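PDB 3VTF: UDP-glucose 6-dehydrogenase from Pyrobaculum islandicum, which probably catalyses the two-step, NAD(+)-dependent oxidation of UDP-alpha-D-glucose to UDP-alpha-D-glucuronate. Local coordinates for residues R46-D51 / A96-T101; I103-P108 / E121-A126; A115-V120 / E152-R157; R125-G130 / H138-K143. All coordinates share one frame; numbering follows the deposited sequence.

Interaction 1: R46-D51 / A96-T101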
loop_
_atom_site.group_PDB
_atom_site.type_symbol
_atom_site.label_atom_id
_atom_site.label_comp_id
_atom_site.label_asym_id
_atom_site.label_seq_id
_atom_site.Cartn_x
_atom_site.Cartn_y
_atom_site.Cartn_z
ATOM N N ARG A 46 12.826 11.947 -34.540
ATOM C CA ARG A 46 13.486 11.037 -35.456
ATOM C C ARG A 46 14.106 9.980 -34.600
ATOM O O ARG A 46 14.838 10.294 -33.605
ATOM C CB ARG A 46 14.590 11.804 -36.245
ATOM C CG ARG A 46 15.368 10.933 -37.234
ATOM C CD ARG A 46 16.603 11.696 -37.679
ATOM N NE ARG A 46 17.517 10.820 -38.415
ATOM C CZ ARG A 46 18.661 10.383 -37.932
ATOM N NH1 ARG A 46 19.041 10.771 -36.728
ATOM N NH2 ARG A 46 19.407 9.569 -38.660
ATOM N N VAL A 47 13.770 8.736 -34.910
ATOM C CA VAL A 47 14.149 7.617 -34.045
ATOM C C VAL A 47 14.849 6.532 -34.860
ATOM O O VAL A 47 14.414 6.145 -35.994
ATOM C CB VAL A 47 12.919 6.982 -33.340
ATOM C CG1 VAL A 47 13.295 5.730 -32.510
ATOM C CG2 VAL A 47 12.205 8.013 -32.498
ATOM N N VAL A 48 15.933 6.020 -34.302
ATOM C CA VAL A 48 16.616 4.886 -34.887
ATOM C C VAL A 48 16.681 3.758 -33.849
ATOM O O VAL A 48 17.298 3.913 -32.790
ATOM C CB VAL A 48 18.069 5.258 -35.370
ATOM C CG1 VAL A 48 18.686 4.037 -36.057
ATOM C CG2 VAL A 48 18.063 6.480 -36.310
ATOM N N GLY A 49 16.067 2.622 -34.132
ATOM C CA GLY A 49 16.057 1.510 -33.190
ATOM C C GLY A 49 17.039 0.430 -33.561
ATOM O O GLY A 49 17.508 0.367 -34.718
ATOM N N TYR A 50 17.345 -0.417 -32.587
ATOM C CA TYR A 50 18.211 -1.587 -32.852
ATOM C C TYR A 50 17.915 -2.604 -31.803
ATOM O O TYR A 50 17.664 -2.244 -30.622
ATOM C CB TYR A 50 19.701 -1.159 -32.858
ATOM C CG TYR A 50 20.585 -2.336 -33.131
ATOM C CD1 TYR A 50 20.759 -2.811 -34.461
ATOM C CD2 TYR A 50 21.164 -3.052 -32.084
ATOM C CE1 TYR A 50 21.560 -3.947 -34.714
ATOM C CE2 TYR A 50 21.949 -4.204 -32.329
ATOM C CZ TYR A 50 22.132 -4.614 -33.668
ATOM O OH TYR A 50 22.913 -5.715 -33.949
ATOM N N ASP A 51 17.989 -3.879 -32.174
ATOM C CA ASP A 51 17.925 -4.965 -31.223
ATOM C C ASP A 51 18.961 -6.035 -31.581
ATOM O O ASP A 51 19.314 -6.195 -32.779
ATOM C CB ASP A 51 16.539 -5.615 -31.293
ATOM C CG ASP A 51 16.285 -6.557 -30.165
ATOM O OD1 ASP A 51 15.788 -6.105 -29.120
ATOM O OD2 ASP A 51 16.518 -7.772 -30.304
ATOM N N ALA A 96 25.476 6.535 -33.335
ATOM C CA ALA A 96 26.284 7.623 -33.977
ATOM C C ALA A 96 25.393 8.530 -34.783
ATOM O O ALA A 96 25.718 9.692 -34.989
ATOM C CB ALA A 96 27.410 7.056 -34.844
ATOM N N ALA A 97 24.206 8.041 -35.151
ATOM C CA ALA A 97 23.318 8.797 -36.000
ATOM C C ALA A 97 22.328 9.676 -35.142
ATOM O O ALA A 97 21.528 10.454 -35.674
ATOM C CB ALA A 97 22.562 7.822 -36.969
ATOM N N THR A 98 22.424 9.614 -33.820
ATOM C CA THR A 98 21.459 10.326 -32.976
ATOM C C THR A 98 22.161 11.177 -31.886
ATOM O O THR A 98 23.360 11.210 -31.838
ATOM C CB THR A 98 20.472 9.294 -32.335
ATOM O OG1 THR A 98 21.223 8.336 -31.610
ATOM C CG2 THR A 98 19.647 8.474 -33.440
ATOM N N ASP A 99 21.402 11.834 -31.000
ATOM C CA ASP A 99 21.989 12.635 -29.937
ATOM C C ASP A 99 21.702 12.094 -28.543
ATOM O O ASP A 99 22.370 12.471 -27.591
ATOM C CB ASP A 99 21.467 14.011 -30.012
ATOM C CG ASP A 99 22.037 14.760 -31.237
ATOM O OD1 ASP A 99 23.226 14.548 -31.542
ATOM O OD2 ASP A 99 21.275 15.516 -31.832
ATOM N N ALA A 100 20.709 11.196 -28.422
ATOM C CA ALA A 100 20.516 10.484 -27.150
ATOM C C ALA A 100 20.072 9.062 -27.405
ATOM O O ALA A 100 19.387 8.785 -28.420
ATOM C CB ALA A 100 19.415 11.241 -26.355
ATOM N N THR A 101 20.525 8.117 -26.561
ATOM C CA THR A 101 20.211 6.685 -26.783
ATOM C C THR A 101 19.480 6.197 -25.512
ATOM O O THR A 101 19.998 6.379 -24.387
ATOM C CB THR A 101 21.495 5.854 -26.920
ATOM O OG1 THR A 101 22.146 6.281 -28.126
ATOM C CG2 THR A 101 21.202 4.277 -27.013
#
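Val48 of strand 46-50 and Thr98, in the turn between helix 91-96 and strand 100-103, mark the nearest backbone approach, 7.5 Å from CA to CA. No backbone pairing joins the two segments; side chains bridge the gap. Arg46 runs fully extended from CG to NE, with CG anti to its own backbone nitrogen (chi1 179°), and this stretched chain delivers the guanidinium to the turn. There NH1 of Arg46 donates to Ala97 O at 2.7 Å, with a fairly straight N-H...O angle of 161°. The oxygen lies near the guanidinium plane, at its edge, whereas the donor is tilted from the carbonyl plane. NH2 of Arg46 comes to 4.0 Å from Ala97 CB on this more exposed side. The surrounding fold is the nucleotide-binding Rossmann-type domain, in whose sheet strand 23-27 runs between strands 46-50 and 100-103, so the contact spans one intervening strand. Deeper in, Val48 CG2 meets Thr98 CG2 at 3.8 Å, the two side chains lying at a slant to each other. Val48 CG2 also sits over one face of the Arg46 guanidinium, offset toward its rim. Thr98 turns its methyl to the valine, while its OG1 hydrogen-bonds with Ser25 OG of the intervening strand and with the carbonyl oxygens of Ala94 and Val95 in helix 91-96.

Interaction 2: I103-P108 / E121-A126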
loop_
_atom_site.group_PDB
_atom_site.type_symbol
_atom_site.label_atom_id
_atom_site.label_comp_id
_atom_site.label_asym_id
_atom_site.label_seq_id
_atom_site.Cartn_x
_atom_site.Cartn_y
_atom_site.Cartn_z
ATOM N N ILE A 103 18.563 3.154 -23.366
ATOM C CA ILE A 103 18.909 1.749 -23.229
ATOM C C ILE A 103 17.705 1.090 -22.608
ATOM O O ILE A 103 17.297 1.433 -21.452
ATOM C CB ILE A 103 20.152 1.580 -22.322
ATOM C CG1 ILE A 103 21.376 2.231 -23.020
ATOM C CG2 ILE A 103 20.375 0.099 -21.901
ATOM C CD1 ILE A 103 22.593 2.273 -22.063
ATOM N N ALA A 104 17.184 0.076 -23.315
ATOM C CA ALA A 104 15.956 -0.593 -22.860
ATOM C C ALA A 104 16.112 -2.086 -22.901
ATOM O O ALA A 104 15.128 -2.793 -23.065
ATOM C CB ALA A 104 14.723 -0.166 -23.717
ATOM N N VAL A 105 17.345 -2.610 -22.747
ATOM C CA VAL A 105 17.548 -4.075 -22.789
ATOM C C VAL A 105 17.119 -4.702 -21.459
ATOM O O VAL A 105 16.859 -4.004 -20.430
ATOM C CB VAL A 105 19.033 -4.375 -23.052
ATOM C CG1 VAL A 105 19.355 -3.767 -24.403
ATOM C CG2 VAL A 105 19.931 -3.650 -22.002
ATOM N N GLY A 106 17.000 -6.027 -21.454
ATOM C CA GLY A 106 16.474 -6.670 -20.220
ATOM C C GLY A 106 17.420 -6.648 -19.007
ATOM O O GLY A 106 18.668 -6.398 -19.109
ATOM N N THR A 107 16.867 -6.808 -17.823
ATOM C CA THR A 107 17.670 -6.991 -16.620
ATOM C C THR A 107 17.029 -8.235 -15.928
ATOM O O THR A 107 16.406 -8.113 -14.812
ATOM C CB THR A 107 17.667 -5.782 -15.612
ATOM O OG1 THR A 107 16.322 -5.250 -15.506
ATOM C CG2 THR A 107 18.610 -4.613 -16.164
ATOM N N PRO A 108 17.227 -9.434 -16.513
ATOM C CA PRO A 108 16.715 -10.644 -15.852
ATOM C C PRO A 108 17.386 -10.979 -14.548
ATOM O O PRO A 108 18.433 -10.384 -14.208
ATOM C CB PRO A 108 16.958 -11.790 -16.926
ATOM C CG PRO A 108 18.169 -11.319 -17.635
ATOM C CD PRO A 108 18.064 -9.756 -17.674
ATOM N N GLU A 121 25.328 -3.497 -19.544
ATOM C CA GLU A 121 26.753 -3.131 -19.695
ATOM C C GLU A 121 27.172 -3.184 -21.177
ATOM O O GLU A 121 27.833 -2.280 -21.660
ATOM C CB GLU A 121 27.658 -4.029 -18.832
ATOM C CG GLU A 121 29.134 -3.736 -19.154
ATOM C CD GLU A 121 30.112 -4.385 -18.227
ATOM O OE1 GLU A 121 29.687 -5.135 -17.361
ATOM O OE2 GLU A 121 31.331 -4.058 -18.338
ATOM N N ALA A 122 26.758 -4.215 -21.896
ATOM C CA ALA A 122 27.092 -4.334 -23.346
ATOM C C ALA A 122 26.458 -3.253 -24.129
ATOM O O ALA A 122 27.057 -2.704 -25.074
ATOM C CB ALA A 122 26.705 -5.727 -23.934
ATOM N N ALA A 123 25.214 -2.833 -23.752
ATOM C CA ALA A 123 24.584 -1.789 -24.529
ATOM C C ALA A 123 25.345 -0.475 -24.239
ATOM O O ALA A 123 25.512 0.327 -25.137
ATOM C CB ALA A 123 23.117 -1.619 -24.056
ATOM N N ALA A 124 25.786 -0.267 -22.983
ATOM C CA ALA A 124 26.446 1.013 -22.624
ATOM C C ALA A 124 27.811 1.055 -23.438
ATOM O O ALA A 124 28.242 2.114 -23.882
ATOM C CB ALA A 124 26.789 1.066 -21.132
ATOM N N ARG A 125 28.463 -0.083 -23.575
ATOM C CA ARG A 125 29.780 -0.093 -24.313
ATOM C C ARG A 125 29.494 0.240 -25.762
ATOM O O ARG A 125 30.267 0.961 -26.429
ATOM C CB ARG A 125 30.460 -1.470 -24.179
ATOM C CG ARG A 125 31.016 -1.657 -22.766
ATOM C CD ARG A 125 32.058 -2.803 -22.612
ATOM N NE ARG A 125 32.414 -2.925 -21.176
ATOM C CZ ARG A 125 33.266 -2.101 -20.554
ATOM N NH1 ARG A 125 33.891 -1.178 -21.254
ATOM N NH2 ARG A 125 33.511 -2.166 -19.248
ATOM N N ALA A 126 28.374 -0.293 -26.299
ATOM C CA ALA A 126 28.025 0.076 -27.676
ATOM C C ALA A 126 27.758 1.540 -27.843
ATOM O O ALA A 126 28.131 2.151 -28.864
ATOM C CB ALA A 126 26.855 -0.757 -28.226
#
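Ile103, at the end of strand 100-103, opens the contact by spreading its two branches over helix 118-134. CG2 of Ile103 meets the CB methyl of Ala123 at 3.9 Å, and the longer branch carries CD1 to 4.1 Å from Ala124 CA. With CG1 anti to the carbonyl carbon (chi1 -65°) and CD1 extended beyond it (chi2 172°), the isoleucine reaches two consecutive residues of the helix; Ala123 CB meets its short branch, while CD1 lies close to the backbone of Ala124. The CA atoms of Ile103 and Ala123 are 6.8 Å apart, a close approach consistent with the small alanine side chains. Beyond Ala104, whose CB points away from the helix, Val105 returns to it and places CG2 at 4.3 Å from the same Ala123 CB, so that this methyl is met by both residues. The chain then leaves the helix segment: Thr107, a predicted NAD(+)-binding residue, hydrogen-bonds through OG1 to Thr145 O. One turn apart on the helix, Arg125 NE and NH2 both donate to Glu121 OE2, the bond from NH2 being 3.0 Å. Ala124 also packs on Ala158 and Val159 of helix 151-160. The arrangement is that of a strand end and the following crossover helix in a Rossmann-type fold, where the loop leaving strand 100-103 heads toward the probable cofactor site, with Val105 touching what is probably the glycine-rich turn of a Rossmann-type GxGxxG motif.

Interaction 3: A115-V120 / E152-R157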
loop_
_atom_site.group_PDB
_atom_site.type_symbol
_atom_site.label_atom_id
_atom_site.label_comp_id
_atom_site.label_asym_id
_atom_site.label_seq_id
_atom_site.Cartn_x
_atom_site.Cartn_y
_atom_site.Cartn_z
ATOM N N ALA A 115 20.015 -8.402 -9.760
ATOM C CA ALA A 115 19.834 -8.012 -11.149
ATOM C C ALA A 115 21.076 -8.444 -11.995
ATOM O O ALA A 115 22.198 -8.101 -11.649
ATOM C CB ALA A 115 19.669 -6.475 -11.291
ATOM N N ASP A 116 20.829 -9.063 -13.134
ATOM C CA ASP A 116 21.877 -9.404 -14.129
ATOM C C ASP A 116 22.038 -8.113 -14.943
ATOM O O ASP A 116 21.209 -7.811 -15.782
ATOM C CB ASP A 116 21.350 -10.488 -15.088
ATOM C CG ASP A 116 22.398 -10.895 -16.173
ATOM O OD1 ASP A 116 23.379 -10.198 -16.389
ATOM O OD2 ASP A 116 22.232 -11.920 -16.781
ATOM N N LEU A 117 23.180 -7.470 -14.821
ATOM C CA LEU A 117 23.458 -6.217 -15.565
ATOM C C LEU A 117 24.353 -6.348 -16.825
ATOM O O LEU A 117 24.789 -5.329 -17.452
ATOM C CB LEU A 117 24.054 -5.144 -14.611
ATOM C CG LEU A 117 23.031 -4.757 -13.487
ATOM C CD1 LEU A 117 23.758 -3.824 -12.511
ATOM C CD2 LEU A 117 21.742 -4.113 -14.066
ATOM N N ARG A 118 24.576 -7.571 -17.247
ATOM C CA ARG A 118 25.419 -7.773 -18.462
ATOM C C ARG A 118 24.827 -7.212 -19.725
ATOM O O ARG A 118 25.564 -6.684 -20.549
ATOM C CB ARG A 118 25.676 -9.284 -18.684
ATOM C CG ARG A 118 26.607 -9.952 -17.645
ATOM C CD ARG A 118 26.656 -11.468 -17.997
ATOM N NE ARG A 118 25.279 -12.030 -17.912
ATOM C CZ ARG A 118 24.798 -12.914 -18.743
ATOM N NH1 ARG A 118 25.583 -13.401 -19.732
ATOM N NH2 ARG A 118 23.521 -13.275 -18.631
ATOM N N TYR A 119 23.491 -7.291 -19.922
ATOM C CA TYR A 119 22.869 -6.727 -21.135
ATOM C C TYR A 119 23.000 -5.205 -21.170
ATOM O O TYR A 119 23.286 -4.611 -22.240
ATOM C CB TYR A 119 21.342 -7.111 -21.212
ATOM C CG TYR A 119 21.109 -8.638 -21.129
ATOM C CD1 TYR A 119 21.004 -9.373 -22.299
ATOM C CD2 TYR A 119 21.076 -9.316 -19.912
ATOM C CE1 TYR A 119 20.833 -10.760 -22.282
ATOM C CE2 TYR A 119 20.931 -10.687 -19.895
ATOM C CZ TYR A 119 20.829 -11.411 -21.082
ATOM O OH TYR A 119 20.644 -12.802 -21.053
ATOM N N VAL A 120 22.733 -4.561 -20.007
ATOM C CA VAL A 120 22.904 -3.097 -19.897
ATOM C C VAL A 120 24.411 -2.705 -20.118
ATOM O O VAL A 120 24.695 -1.724 -20.808
ATOM C CB VAL A 120 22.458 -2.653 -18.472
ATOM C CG1 VAL A 120 22.860 -1.174 -18.132
ATOM C CG2 VAL A 120 20.901 -2.851 -18.324
ATOM N N GLU A 152 25.117 6.170 -12.980
ATOM C CA GLU A 152 26.313 6.999 -12.850
ATOM C C GLU A 152 27.500 6.116 -12.570
ATOM O O GLU A 152 28.627 6.597 -12.614
ATOM C CB GLU A 152 26.144 7.960 -11.660
ATOM C CG GLU A 152 25.163 9.040 -12.091
ATOM C CD GLU A 152 24.912 9.961 -10.941
ATOM O OE1 GLU A 152 24.483 9.413 -9.903
ATOM O OE2 GLU A 152 25.141 11.170 -11.107
ATOM N N GLY A 153 27.254 4.846 -12.200
ATOM C CA GLY A 153 28.379 3.912 -11.958
ATOM C C GLY A 153 28.711 3.080 -13.167
ATOM O O GLY A 153 29.322 3.584 -14.110
ATOM N N LEU A 154 28.211 1.842 -13.200
ATOM C CA LEU A 154 28.493 0.946 -14.288
ATOM C C LEU A 154 28.308 1.569 -15.699
ATOM O O LEU A 154 29.182 1.448 -16.553
ATOM C CB LEU A 154 27.583 -0.303 -14.157
ATOM C CG LEU A 154 27.478 -1.180 -15.426
ATOM C CD1 LEU A 154 28.849 -1.751 -15.734
ATOM C CD2 LEU A 154 26.517 -2.326 -15.276
ATOM N N VAL A 155 27.136 2.186 -15.975
ATOM C CA VAL A 155 26.822 2.666 -17.344
ATOM C C VAL A 155 27.754 3.846 -17.714
ATOM O O VAL A 155 28.391 3.767 -18.783
ATOM C CB VAL A 155 25.319 3.109 -17.454
ATOM C CG1 VAL A 155 25.050 3.970 -18.696
ATOM C CG2 VAL A 155 24.369 1.877 -17.389
ATOM N N ALA A 156 27.918 4.837 -16.835
ATOM C CA ALA A 156 28.822 5.965 -17.151
ATOM C C ALA A 156 30.235 5.462 -17.357
ATOM O O ALA A 156 30.948 5.971 -18.215
ATOM C CB ALA A 156 28.789 7.042 -16.076
ATOM N N ARG A 157 30.607 4.453 -16.588
ATOM C CA ARG A 157 31.997 3.919 -16.720
ATOM C C ARG A 157 32.186 3.138 -18.000
ATOM O O ARG A 157 33.171 3.324 -18.681
ATOM C CB ARG A 157 32.365 3.045 -15.506
ATOM C CG ARG A 157 33.778 2.512 -15.597
ATOM C CD ARG A 157 34.198 1.812 -14.283
ATOM N NE ARG A 157 33.220 0.805 -13.850
ATOM C CZ ARG A 157 33.066 -0.384 -14.455
ATOM N NH1 ARG A 157 33.772 -0.691 -15.549
ATOM N NH2 ARG A 157 32.156 -1.263 -14.018
#
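Val120 and Val155 form the tight part of this contact: Val120 CG1 and Val155 CG2 lie 3.5 Å apart, closer than carbon atoms usually pack. The two side chains cross at about a right angle. In Val120, CG1 stands anti to the backbone nitrogen (chi1 168°), which directs this methyl to helix 151-160, and in Val155 it is the other branch, beside the backbone nitrogen, that receives it. Both valines are buried: Val155 also packs on Val140 and Val142 of strand 139-142, and Val120 on Thr107. The partly exposed side is looser and built from leucines. Leu154 CD2 lies 3.8 Å from Leu117 CB and 4.2 Å from Leu117 CD1, so one methyl spans the base and a tip of its partner, with the side chains set at a slant. Leu117 occupies the N-cap position of helix 118-134, and Pro147 packs against it from a loop. Just beyond, toward solvent, Asp116 OD1 accepts from the backbone N of Arg118 at 3.0 Å, making an Asx turn at the helix start. The Arg118 guanidinium grips the same carboxylate side-on, NE to OD1 and NH2 to OD2; the latter bond, 2.6 Å long, uses the syn lone pair with an N-H...O angle of 167°. Two donors thus hold OD1 and fix the orientation of the carboxylate. The contact joins neighbouring helices of the Rossmann-type domain, pairing the start of helix 118-134 with helix 151-160 beside the loop that carries Thr107, a predicted NAD(+)-binding residue.

Interaction 4: R125-G130 / H138-K143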
loop_
_atom_site.group_PDB
_atom_site.type_symbol
_atom_site.label_atom_id
_atom_site.label_comp_id
_atom_site.label_asym_id
_atom_site.label_seq_id
_atom_site.Cartn_x
_atom_site.Cartn_y
_atom_site.Cartn_z
ATOM N N ARG A 125 28.463 -0.083 -23.575
ATOM C CA ARG A 125 29.780 -0.093 -24.313
ATOM C C ARG A 125 29.494 0.240 -25.762
ATOM O O ARG A 125 30.267 0.961 -26.429
ATOM C CB ARG A 125 30.460 -1.470 -24.179
ATOM C CG ARG A 125 31.016 -1.657 -22.766
ATOM C CD ARG A 125 32.058 -2.803 -22.612
ATOM N NE ARG A 125 32.414 -2.925 -21.176
ATOM C CZ ARG A 125 33.266 -2.101 -20.554
ATOM N NH1 ARG A 125 33.891 -1.178 -21.254
ATOM N NH2 ARG A 125 33.511 -2.166 -19.248
ATOM N N ALA A 126 28.374 -0.293 -26.299
ATOM C CA ALA A 126 28.025 0.076 -27.676
ATOM C C ALA A 126 27.758 1.540 -27.843
ATOM O O ALA A 126 28.131 2.151 -28.864
ATOM C CB ALA A 126 26.855 -0.757 -28.226
ATOM N N VAL A 127 27.088 2.123 -26.848
ATOM C CA VAL A 127 26.842 3.512 -26.834
ATOM C C VAL A 127 28.172 4.254 -26.835
ATOM O O VAL A 127 28.320 5.204 -27.632
ATOM C CB VAL A 127 25.948 3.939 -25.647
ATOM C CG1 VAL A 127 25.895 5.449 -25.585
ATOM C CG2 VAL A 127 24.464 3.392 -25.859
ATOM N N GLY A 128 29.099 3.823 -25.962
ATOM C CA GLY A 128 30.440 4.485 -25.908
ATOM C C GLY A 128 31.147 4.429 -27.307
ATOM O O GLY A 128 31.659 5.390 -27.793
ATOM N N ARG A 129 31.067 3.304 -27.972
ATOM C CA ARG A 129 31.676 3.202 -29.365
ATOM C C ARG A 129 30.977 4.126 -30.359
ATOM O O ARG A 129 31.588 4.798 -31.181
ATOM C CB ARG A 129 31.579 1.746 -29.755
ATOM C CG ARG A 129 32.616 0.910 -29.006
ATOM C CD ARG A 129 32.832 -0.450 -29.656
ATOM N NE ARG A 129 31.629 -1.241 -29.526
ATOM C CZ ARG A 129 31.353 -2.082 -28.515
ATOM N NH1 ARG A 129 32.213 -2.316 -27.561
ATOM N NH2 ARG A 129 30.205 -2.735 -28.499
ATOM N N GLY A 130 29.654 4.269 -30.239
ATOM C CA GLY A 130 28.954 5.141 -31.199
ATOM C C GLY A 130 29.318 6.580 -30.932
ATOM O O GLY A 130 29.467 7.388 -31.866
ATOM N N HIS A 138 26.735 13.463 -26.375
ATOM C CA HIS A 138 25.588 12.561 -26.520
ATOM C C HIS A 138 24.980 12.345 -25.135
ATOM O O HIS A 138 25.677 12.452 -24.125
ATOM C CB HIS A 138 26.101 11.191 -26.920
ATOM C CG HIS A 138 25.070 10.343 -27.684
ATOM N ND1 HIS A 138 24.401 9.316 -27.088
ATOM C CD2 HIS A 138 24.617 10.395 -29.003
ATOM C CE1 HIS A 138 23.554 8.750 -27.970
ATOM N NE2 HIS A 138 23.688 9.405 -29.139
ATOM N N LEU A 139 23.674 12.002 -25.085
ATOM C CA LEU A 139 23.041 11.648 -23.823
ATOM C C LEU A 139 22.747 10.169 -23.736
ATOM O O LEU A 139 22.123 9.592 -24.621
ATOM C CB LEU A 139 21.738 12.468 -23.648
ATOM C CG LEU A 139 20.841 12.143 -22.430
ATOM C CD1 LEU A 139 21.540 12.431 -21.092
ATOM C CD2 LEU A 139 19.577 12.989 -22.524
ATOM N N VAL A 140 23.147 9.534 -22.647
ATOM C CA VAL A 140 22.873 8.100 -22.498
ATOM C C VAL A 140 21.710 7.978 -21.470
ATOM O O VAL A 140 21.829 8.447 -20.305
ATOM C CB VAL A 140 24.104 7.433 -21.859
ATOM C CG1 VAL A 140 23.863 5.934 -21.737
ATOM C CG2 VAL A 140 25.331 7.726 -22.771
ATOM N N VAL A 141 20.599 7.381 -21.883
ATOM C CA VAL A 141 19.443 7.345 -20.961
ATOM C C VAL A 141 19.130 5.890 -20.634
ATOM O O VAL A 141 18.947 5.040 -21.567
ATOM C CB VAL A 141 18.194 8.011 -21.662
ATOM C CG1 VAL A 141 16.942 8.038 -20.685
ATOM C CG2 VAL A 141 18.515 9.437 -22.172
ATOM N N VAL A 142 19.030 5.580 -19.359
ATOM C CA VAL A 142 18.786 4.207 -18.972
ATOM C C VAL A 142 17.255 4.039 -18.703
ATOM O O VAL A 142 16.742 4.640 -17.716
ATOM C CB VAL A 142 19.570 3.842 -17.680
ATOM C CG1 VAL A 142 19.317 2.350 -17.331
ATOM C CG2 VAL A 142 21.109 4.129 -17.788
ATOM N N LYS A 143 16.575 3.263 -19.557
ATOM C CA LYS A 143 15.127 2.951 -19.311
ATOM C C LYS A 143 15.003 1.602 -18.581
ATOM O O LYS A 143 14.070 1.387 -17.879
ATOM C CB LYS A 143 14.397 2.813 -20.638
ATOM C CG LYS A 143 14.119 4.126 -21.336
ATOM C CD LYS A 143 13.266 5.023 -20.487
ATOM C CE LYS A 143 11.815 4.676 -20.546
ATOM N NZ LYS A 143 11.102 5.890 -19.924
#
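Val127 of helix 118-134 and Val140 of strand 139-142 bring the two backbones nearest together, 7.5 Å between their CA atoms, and no hydrogen bond passes between the two segments. Both side chains point across the gap. CG1 of Val127 meets CG2 of Val140 at 3.7 Å, an apolar contact between valines inclined to each other. The torsion of Val127 (chi1 172°) sets CG1 anti to the backbone nitrogen, where this single methyl serves both partners: it also approaches His138 ND1 at 4.4 Å, coming to the imidazole ring obliquely. At its other nitrogen, NE2, the histidine has a weak hydrogen bond with Val95 O at the end of helix 91-96. All three residues are buried. Val140 directs its CB to helix 118-134, while that of Leu139 points away from it and its side chain packs on helix 199-208. The pair Val127 and Val140 lies inside the beta-alpha-beta unit made by strand 100-103, helix 118-134 and strand 139-142, with Val127 also resting on Thr101 of the first strand and Val140 flanked by Val155 of helix 151-160.

In the fold
All four contacts belong to the NAD-binding domain, and three of them use helix 118-134. Interactions 2 and 4 are buried and have no polar bond across their segments, as is also true of interaction 3; they set successive turns of that helix against the neighbouring strands 100-103 and 139-142, where Ile103 N and Val141 O, 2.6 Å apart, probably hydrogen-bond. Interaction 3 adds helix 151-160, and its Val155 packs on Val140 of interaction 4, continuing the core, while its leucines reach the more open side. Interaction 1 does not use helix 118-134 in its own segments, though its strand 100-103 adjoins 139-142 of interaction 4; it differs in chemistry, combining a buried methyl contact with an arginine-to-carbonyl hydrogen bond near the surface.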